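Side-chain contacts in C-glycoside 3-oxidase (Microbacterium trichothecenolyticum, PDB 7DVE), which oxidises the C3 hydroxyl of the sugar in C-glycosides such as isoorientin and mangiferin, using FAD and oxygen and releasing hydrogen peroxide: residues 165-170 with 208-213; 182-187 with 419-424; 54-59 with 203-208. One frame throughout, in Å; residues are numbered along the deposited sequence.

In the fold
In this GMC oxidoreductase, contacts 1 and 3 bring loops against neighbouring strands of one antiparallel sheet; contact 2 joins the ends of two helices. Contacts 1 and 3 have centres about 11 Å apart: strands 196-204 and 210-212 form a hairpin, the two contacts share Gly208, and Ser213 OG of contact 1 lies 2.6 Å from His203 ND1 of contact 3, a probable hydrogen bond. Contact 2 stands apart, its centre about 26 Å from that of contact 1 and about 34 Å from that of contact 3. The side chain of Phe168 in contact 1 is about 11 Å from the FAD, and in contact 3 that of Asn56 is about 11 Å from that of the FAD-binding Asn120.

Contact 1 of 3, residues 165-170 with 208-213; sequences TDAFDA and GPLVWS
Leu210 projects from strand 210-212 into the angle between Ala167 and Phe168, the two central residues of a type I beta turn running from Asp166 to Asp169. The strand belongs to the antiparallel sheet of this GMC oxidoreductase, where it pairs with strand 196-204; the turn lies in the loop that leads from strand 163-164 to helix 176-183. Contact across the segments is apolar and passes through the two methyl groups of a single leucine. Ala167 CB points at the strand and meets both branches of Leu210, CD2 at 3.8 Å and CD1 at 3.9 Å. On the aromatic side the interaction is CH-pi: Leu210 CD2 sits over one face of the Phe168 ring, 4.0 Å from the centroid and 19° off the ring normal, displaced toward the rim that carries CE1 and CZ. The ring reaches this position because Phe168 CG lies anti to its own carbonyl carbon (chi1 -64°), which brings the far end of the side chain closer to the strand than its base. Polar interactions hold the turn from within and from behind. Asp169 N donates to Asp166 O at 2.8 Å, closing the turn, while Asp169 OD1 forms a salt bridge with Arg197 NE of the adjoining strand. Just ahead of the turn, Thr165 OG1 donates to Asp166 OD1 at 3.0 Å, meeting that oxygen from above the carboxylate plane.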
loop_
_atom_site.group_PDB
_atom_site.type_symbol
_atom_site.label_atom_id
_atom_site.label_comp_id
_atom_site.label_asym_id
_atom_site.label_seq_id
_atom_site.Cartn_x
_atom_site.Cartn_y
_atom_site.Cartn_z
ATOM N N THR A 165 -16.381 5.765 -6.010
ATOM C CA THR A 165 -16.639 6.893 -5.116
ATOM C C THR A 165 -18.029 6.850 -4.480
ATOM O O THR A 165 -18.289 7.628 -3.561
ATOM C CB THR A 165 -16.496 8.218 -5.883
ATOM O OG1 THR A 165 -17.476 8.259 -6.937
ATOM C CG2 THR A 165 -15.101 8.379 -6.490
ATOM N N ASP A 166 -18.919 5.974 -4.949
ATOM C CA ASP A 166 -20.344 6.047 -4.655
ATOM C C ASP A 166 -20.804 5.063 -3.589
ATOM O O ASP A 166 -21.979 5.079 -3.237
ATOM C CB ASP A 166 -21.163 5.803 -5.931
ATOM C CG ASP A 166 -20.819 6.790 -7.031
ATOM O OD1 ASP A 166 -20.480 7.954 -6.707
ATOM O OD2 ASP A 166 -20.878 6.408 -8.218
ATOM N N ALA A 167 -19.906 4.237 -3.055
ATOM C CA ALA A 167 -20.301 3.126 -2.192
ATOM C C ALA A 167 -21.170 3.563 -1.015
ATOM O O ALA A 167 -22.049 2.805 -0.579
ATOM C CB ALA A 167 -19.052 2.407 -1.676
ATOM N N PHE A 168 -20.965 4.781 -0.515
ATOM C CA PHE A 168 -21.696 5.308 0.628
ATOM C C PHE A 168 -22.773 6.313 0.253
ATOM O O PHE A 168 -23.299 6.979 1.143
ATOM C CB PHE A 168 -20.727 5.968 1.610
ATOM C CG PHE A 168 -19.752 5.021 2.212
ATOM C CD1 PHE A 168 -20.054 4.345 3.378
ATOM C CD2 PHE A 168 -18.527 4.792 1.610
ATOM C CE1 PHE A 168 -19.153 3.446 3.933
ATOM C CE2 PHE A 168 -17.625 3.901 2.166
ATOM C CZ PHE A 168 -17.950 3.232 3.332
ATOM N N ASP A 169 -23.142 6.435 -1.030
ATOM C CA ASP A 169 -24.043 7.525 -1.414
ATOM C C ASP A 169 -25.481 7.333 -0.932
ATOM O O ASP A 169 -26.247 8.303 -0.950
ATOM C CB ASP A 169 -24.060 7.719 -2.929
ATOM C CG ASP A 169 -22.870 8.528 -3.437
ATOM O OD1 ASP A 169 -21.997 8.925 -2.640
ATOM O OD2 ASP A 169 -22.803 8.748 -4.667
ATOM N N ALA A 170 -25.878 6.118 -0.524
ATOM C CA ALA A 170 -27.249 5.881 -0.063
ATOM C C ALA A 170 -27.414 6.007 1.449
ATOM O O ALA A 170 -28.535 5.850 1.945
ATOM C CB ALA A 170 -27.746 4.494 -0.493
ATOM N N GLY A 208 -24.579 -8.875 0.245
ATOM C CA GLY A 208 -24.988 -7.557 0.677
ATOM C C GLY A 208 -23.884 -6.621 1.146
ATOM O O GLY A 208 -23.733 -5.510 0.631
ATOM N N PRO A 209 -23.132 -7.032 2.170
ATOM C CA PRO A 209 -22.203 -6.100 2.836
ATOM C C PRO A 209 -21.106 -5.516 1.957
ATOM O O PRO A 209 -20.446 -6.215 1.192
ATOM C CB PRO A 209 -21.608 -6.951 3.967
ATOM C CG PRO A 209 -22.375 -8.328 3.907
ATOM C CD PRO A 209 -23.589 -8.078 3.102
ATOM N N LEU A 210 -20.911 -4.211 2.110
ATOM C CA LEU A 210 -19.727 -3.496 1.642
ATOM C C LEU A 210 -18.464 -3.969 2.368
ATOM O O LEU A 210 -18.497 -4.178 3.581
ATOM C CB LEU A 210 -19.928 -2.013 1.914
ATOM C CG LEU A 210 -19.321 -0.961 1.010
ATOM C CD1 LEU A 210 -19.715 -1.208 -0.432
ATOM C CD2 LEU A 210 -19.774 0.421 1.478
ATOM N N VAL A 211 -17.343 -4.081 1.637
ATOM C CA VAL A 211 -16.078 -4.568 2.195
ATOM C C VAL A 211 -14.907 -4.149 1.299
ATOM O O VAL A 211 -15.054 -3.996 0.088
ATOM C CB VAL A 211 -16.117 -6.104 2.391
ATOM C CG1 VAL A 211 -16.072 -6.822 1.039
ATOM C CG2 VAL A 211 -14.954 -6.548 3.293
ATOM N N TRP A 212 -13.730 -3.967 1.909
ATOM C CA TRP A 212 -12.531 -3.529 1.181
ATOM C C TRP A 212 -12.073 -4.574 0.160
ATOM O O TRP A 212 -12.184 -5.787 0.375
ATOM C CB TRP A 212 -11.373 -3.237 2.157
ATOM C CG TRP A 212 -11.732 -2.276 3.253
ATOM C CD1 TRP A 212 -11.723 -2.525 4.599
ATOM C CD2 TRP A 212 -12.176 -0.916 3.107
ATOM N NE1 TRP A 212 -12.150 -1.417 5.296
ATOM C CE2 TRP A 212 -12.423 -0.412 4.407
ATOM C CE3 TRP A 212 -12.395 -0.077 2.005
ATOM C CZ2 TRP A 212 -12.857 0.894 4.634
ATOM C CZ3 TRP A 212 -12.833 1.219 2.233
ATOM C CH2 TRP A 212 -13.062 1.693 3.541
ATOM N N SER A 213 -11.521 -4.079 -0.945
ATOM C CA SER A 213 -11.052 -4.878 -2.073
ATOM C C SER A 213 -9.530 -4.975 -2.048
ATOM O O SER A 213 -8.845 -3.984 -1.798
ATOM C CB SER A 213 -11.493 -4.242 -3.397
ATOM O OG SER A 213 -12.902 -4.267 -3.542
#

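Contact 2 of 3, residues 182-187 with 419-424; sequences AAVEDA and IVRLGK
Arg421 reaches from helix 406-424 to the carbonyl oxygen of Val184, just beyond the end of helix 176-183. Arg421 NH1 makes the stronger of two bonds to Val184 O, 3.1 Å long with an N-H...O angle of 147°, and NH2 adds a weak second one at 3.4 Å. One backbone oxygen thus takes both terminal nitrogens at the guanidinium edge, though it lies somewhat out of the guanidinium plane. The isopropyl group of Val184 lies close by, with CB and CG2 each 3.5 Å from Arg421 NH1, as the two side chains run past each other in opposite directions. Through these bonds two helix C-terminal regions of the GMC oxidoreductase fold, far apart in sequence, are joined at the protein surface. The arginine leaves its helix with CG anti to the backbone N (chi1 -178°), and its chain then bends at chi3 (91°) to present the terminal nitrogens to the carbonyl. Its strongest partner is Glu418 of its own helix, whose OE1 forms a salt bridge with Arg421 NE and thereby positions the guanidinium. One residue on, Leu422 packs on Leu369 and Leu371 of strand 366-373, seating the helix against the sheet. Next to Val184, Glu185 OE1 accepts a bond from Val195 N.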
loop_
_atom_site.group_PDB
_atom_site.type_symbol
_atom_site.label_atom_id
_atom_site.label_comp_id
_atom_site.label_asym_id
_atom_site.label_seq_id
_atom_site.Cartn_x
_atom_site.Cartn_y
_atom_site.Cartn_z
ATOM N N ALA A 182 -16.794 21.829 2.160
ATOM C CA ALA A 182 -16.913 22.725 1.018
ATOM C C ALA A 182 -17.274 24.126 1.469
ATOM O O ALA A 182 -16.835 25.104 0.861
ATOM C CB ALA A 182 -17.959 22.185 0.033
ATOM N N ALA A 183 -18.066 24.242 2.536
ATOM C CA ALA A 183 -18.431 25.564 3.048
ATOM C C ALA A 183 -17.209 26.437 3.320
ATOM O O ALA A 183 -17.235 27.645 3.065
ATOM C CB ALA A 183 -19.253 25.421 4.331
ATOM N N VAL A 184 -16.141 25.855 3.859
ATOM C CA VAL A 184 -14.950 26.596 4.262
ATOM C C VAL A 184 -13.792 26.374 3.288
ATOM O O VAL A 184 -12.647 26.614 3.643
ATOM C CB VAL A 184 -14.516 26.243 5.699
ATOM C CG1 VAL A 184 -15.616 26.542 6.707
ATOM C CG2 VAL A 184 -14.099 24.774 5.785
ATOM N N GLU A 185 -14.051 25.882 2.083
ATOM C CA GLU A 185 -12.957 25.621 1.156
ATOM C C GLU A 185 -12.791 26.802 0.208
ATOM O O GLU A 185 -13.774 27.413 -0.218
ATOM C CB GLU A 185 -13.193 24.314 0.394
ATOM C CG GLU A 185 -13.167 24.420 -1.111
ATOM C CD GLU A 185 -14.070 23.389 -1.759
ATOM O OE1 GLU A 185 -13.703 22.200 -1.722
ATOM O OE2 GLU A 185 -15.132 23.763 -2.310
ATOM N N ASP A 186 -11.535 27.137 -0.089
ATOM C CA ASP A 186 -11.249 28.349 -0.848
ATOM C C ASP A 186 -11.849 28.267 -2.245
ATOM O O ASP A 186 -11.726 27.251 -2.936
ATOM C CB ASP A 186 -9.741 28.592 -0.930
ATOM C CG ASP A 186 -9.222 29.433 0.230
ATOM O OD1 ASP A 186 -8.063 29.901 0.160
ATOM O OD2 ASP A 186 -9.971 29.615 1.218
ATOM N N ALA A 187 -12.495 29.353 -2.663
ATOM C CA ALA A 187 -13.164 29.394 -3.956
ATOM C C ALA A 187 -12.155 29.412 -5.096
ATOM O O ALA A 187 -12.537 29.525 -6.264
ATOM C CB ALA A 187 -14.080 30.616 -4.038
ATOM N N ILE A 419 -5.421 20.618 10.092
ATOM C CA ILE A 419 -6.351 19.564 10.471
ATOM C C ILE A 419 -7.304 20.073 11.535
ATOM O O ILE A 419 -8.485 19.705 11.543
ATOM C CB ILE A 419 -5.631 18.283 10.926
ATOM C CG1 ILE A 419 -6.646 17.131 10.941
ATOM C CG2 ILE A 419 -5.028 18.474 12.275
ATOM C CD1 ILE A 419 -6.005 15.747 10.983
ATOM N N VAL A 420 -6.834 20.956 12.421
ATOM C CA VAL A 420 -7.772 21.553 13.373
ATOM C C VAL A 420 -8.801 22.418 12.644
ATOM O O VAL A 420 -10.004 22.363 12.945
ATOM C CB VAL A 420 -7.010 22.343 14.453
ATOM C CG1 VAL A 420 -7.984 23.024 15.399
ATOM C CG2 VAL A 420 -6.115 21.396 15.209
ATOM N N ARG A 421 -8.360 23.199 11.644
ATOM C CA ARG A 421 -9.321 24.025 10.911
ATOM C C ARG A 421 -10.369 23.170 10.191
ATOM O O ARG A 421 -11.560 23.512 10.163
ATOM C CB ARG A 421 -8.588 24.931 9.920
ATOM C CG ARG A 421 -9.508 25.864 9.142
ATOM C CD ARG A 421 -8.777 26.596 7.996
ATOM N NE ARG A 421 -8.861 25.841 6.751
ATOM C CZ ARG A 421 -9.945 25.798 5.983
ATOM N NH1 ARG A 421 -11.034 26.484 6.288
ATOM N NH2 ARG A 421 -9.939 25.047 4.884
ATOM N N LEU A 422 -9.953 22.052 9.598
ATOM C CA LEU A 422 -10.926 21.208 8.909
ATOM C C LEU A 422 -11.861 20.512 9.898
ATOM O O LEU A 422 -13.054 20.343 9.611
ATOM C CB LEU A 422 -10.222 20.169 8.039
ATOM C CG LEU A 422 -9.356 20.551 6.839
ATOM C CD1 LEU A 422 -8.578 19.325 6.363
ATOM C CD2 LEU A 422 -10.155 21.150 5.694
ATOM N N GLY A 423 -11.349 20.087 11.062
ATOM C CA GLY A 423 -12.208 19.382 12.005
ATOM C C GLY A 423 -13.227 20.287 12.683
ATOM O O GLY A 423 -14.364 19.878 12.934
ATOM N N LYS A 424 -12.833 21.523 13.011
ATOM C CA LYS A 424 -13.799 22.467 13.580
ATOM C C LYS A 424 -14.940 22.770 12.606
ATOM O O LYS A 424 -16.065 23.056 13.026
ATOM C CB LYS A 424 -13.102 23.772 13.967
ATOM C CG LYS A 424 -12.348 23.758 15.281
ATOM C CD LYS A 424 -11.637 25.111 15.439
ATOM C CE LYS A 424 -10.965 25.288 16.781
ATOM N NZ LYS A 424 -10.011 26.467 16.714
#

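Contact 3 of 3, residues 54-59 with 203-208; sequences VKNIAD and HRRDDG
Asn56 meets Arg205 at the end of a short 3-10 segment that starts at Val54. Val54 packs on Ala66 of helix 60-69, and the O of Val54 accepts a hydrogen bond from Ile57 N at 2.8 Å. At Asn56, OD1 accepts a hydrogen bond from Arg205 NH1 of only 2.7 Å, with an N-H...O angle of 146°. The donor lies in the carbonyl plane on a lone pair, and OD1 lies at the guanidinium edge, near the plane of that group, although the amide and guanidinium planes themselves are 54° apart. The other end of the amide is held within its own loop, where ND2 donates to His53 O, so the two bonds together should fix the rotation of the group. Arg205 reaches across by a bend at chi3 (49°), and its NH2 makes a salt bridge with Asp207 OD1 at 3.2 Å. Farther along, Ile57 packs against Glu62 and Ala66, and Ala58 touches Gln321 and Thr322. Asp59 then occupies the N-cap of helix 60-69, its OD2 bonded to Glu62 N. On the Arg205 side, the type I turn from Arg205 to Gly208 connects strands 196-204 and 210-212, an arrangement characteristic of an antiparallel beta hairpin.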
loop_
_atom_site.group_PDB
_atom_site.type_symbol
_atom_site.label_atom_id
_atom_site.label_comp_id
_atom_site.label_asym_id
_atom_site.label_seq_id
_atom_site.Cartn_x
_atom_site.Cartn_y
_atom_site.Cartn_z
ATOM N N VAL A 54 -9.681 -9.470 5.538
ATOM C CA VAL A 54 -10.114 -10.192 6.735
ATOM C C VAL A 54 -11.543 -9.815 7.134
ATOM O O VAL A 54 -12.273 -10.642 7.674
ATOM C CB VAL A 54 -9.112 -9.991 7.895
ATOM C CG1 VAL A 54 -7.722 -10.562 7.525
ATOM C CG2 VAL A 54 -9.005 -8.510 8.334
ATOM N N LYS A 55 -11.998 -8.602 6.834
ATOM C CA LYS A 55 -13.380 -8.287 7.194
ATOM C C LYS A 55 -14.419 -9.073 6.382
ATOM O O LYS A 55 -15.627 -8.883 6.581
ATOM C CB LYS A 55 -13.628 -6.797 7.029
ATOM C CG LYS A 55 -12.791 -5.917 7.954
ATOM C CD LYS A 55 -13.634 -4.780 8.548
ATOM C CE LYS A 55 -12.842 -4.006 9.583
ATOM N NZ LYS A 55 -13.500 -2.702 9.847
ATOM N N ASN A 56 -13.996 -9.934 5.461
ATOM C CA ASN A 56 -14.910 -10.898 4.876
ATOM C C ASN A 56 -15.252 -12.033 5.828
ATOM O O ASN A 56 -16.167 -12.802 5.533
ATOM C CB ASN A 56 -14.311 -11.487 3.599
ATOM C CG ASN A 56 -14.447 -10.570 2.426
ATOM O OD1 ASN A 56 -15.543 -10.403 1.871
ATOM N ND2 ASN A 56 -13.325 -9.967 2.019
ATOM N N ILE A 57 -14.519 -12.175 6.926
ATOM C CA ILE A 57 -14.674 -13.294 7.847
ATOM C C ILE A 57 -15.652 -12.883 8.941
ATOM O O ILE A 57 -15.397 -11.926 9.683
ATOM C CB ILE A 57 -13.325 -13.708 8.453
ATOM C CG1 ILE A 57 -12.308 -14.036 7.365
ATOM C CG2 ILE A 57 -13.524 -14.900 9.383
ATOM C CD1 ILE A 57 -10.863 -14.068 7.866
ATOM N N ALA A 58 -16.753 -13.621 9.054
ATOM C CA ALA A 58 -17.835 -13.246 9.957
ATOM C C ALA A 58 -17.530 -13.607 11.407
ATOM O O ALA A 58 -17.886 -12.859 12.322
ATOM C CB ALA A 58 -19.141 -13.918 9.525
ATOM N N ASP A 59 -16.913 -14.755 11.643
ATOM C CA ASP A 59 -16.653 -15.177 13.013
ATOM C C ASP A 59 -15.538 -14.316 13.604
ATOM O O ASP A 59 -14.490 -14.134 12.976
ATOM C CB ASP A 59 -16.266 -16.658 13.042
ATOM C CG ASP A 59 -15.899 -17.138 14.434
ATOM O OD1 ASP A 59 -16.790 -17.192 15.305
ATOM O OD2 ASP A 59 -14.705 -17.420 14.664
ATOM N N HIS A 203 -16.059 -3.112 -2.533
ATOM C CA HIS A 203 -17.122 -3.748 -3.303
ATOM C C HIS A 203 -18.158 -4.321 -2.348
ATOM O O HIS A 203 -17.933 -4.438 -1.140
ATOM C CB HIS A 203 -16.592 -4.863 -4.219
ATOM C CG HIS A 203 -16.021 -6.028 -3.469
ATOM N ND1 HIS A 203 -14.709 -6.069 -3.041
ATOM C CD2 HIS A 203 -16.591 -7.176 -3.033
ATOM C CE1 HIS A 203 -14.492 -7.202 -2.396
ATOM N NE2 HIS A 203 -15.621 -7.888 -2.366
ATOM N N ARG A 204 -19.298 -4.697 -2.908
ATOM C CA ARG A 204 -20.349 -5.349 -2.151
ATOM C C ARG A 204 -20.242 -6.856 -2.307
ATOM O O ARG A 204 -20.026 -7.371 -3.408
ATOM C CB ARG A 204 -21.728 -4.884 -2.615
ATOM C CG ARG A 204 -21.930 -3.399 -2.432
ATOM C CD ARG A 204 -23.326 -3.050 -1.972
ATOM N NE ARG A 204 -23.367 -1.642 -1.603
ATOM C CZ ARG A 204 -23.669 -1.186 -0.397
ATOM N NH1 ARG A 204 -24.033 -2.000 0.581
ATOM N NH2 ARG A 204 -23.612 0.120 -0.171
ATOM N N ARG A 205 -20.393 -7.562 -1.197
ATOM C CA ARG A 205 -20.481 -9.001 -1.282
ATOM C C ARG A 205 -21.830 -9.379 -1.882
ATOM O O ARG A 205 -22.836 -8.692 -1.674
ATOM C CB ARG A 205 -20.284 -9.607 0.103
ATOM C CG ARG A 205 -18.888 -9.298 0.703
ATOM C CD ARG A 205 -18.904 -9.403 2.231
ATOM N NE ARG A 205 -19.532 -10.649 2.652
ATOM C CZ ARG A 205 -18.951 -11.837 2.564
ATOM N NH1 ARG A 205 -17.695 -11.961 2.168
ATOM N NH2 ARG A 205 -19.651 -12.925 2.878
ATOM N N ASP A 206 -21.843 -10.472 -2.652
ATOM C CA ASP A 206 -23.099 -10.937 -3.245
ATOM C C ASP A 206 -24.220 -10.997 -2.225
ATOM O O ASP A 206 -25.384 -10.790 -2.581
ATOM C CB ASP A 206 -22.943 -12.319 -3.893
ATOM C CG ASP A 206 -21.965 -12.318 -5.031
ATOM O OD1 ASP A 206 -21.517 -11.228 -5.465
ATOM O OD2 ASP A 206 -21.602 -13.423 -5.474
ATOM N N ASP A 207 -23.901 -11.263 -0.954
ATOM C CA ASP A 207 -24.929 -11.315 0.082
ATOM C C ASP A 207 -25.238 -9.946 0.683
ATOM O O ASP A 207 -26.093 -9.862 1.574
ATOM C CB ASP A 207 -24.520 -12.281 1.196
ATOM C CG ASP A 207 -23.130 -11.994 1.724
ATOM O OD1 ASP A 207 -22.139 -12.195 0.967
ATOM O OD2 ASP A 207 -23.028 -11.521 2.882
ATOM N N GLY A 208 -24.579 -8.875 0.245
ATOM C CA GLY A 208 -24.988 -7.557 0.677
ATOM C C GLY A 208 -23.884 -6.621 1.146
ATOM O O GLY A 208 -23.733 -5.510 0.631
#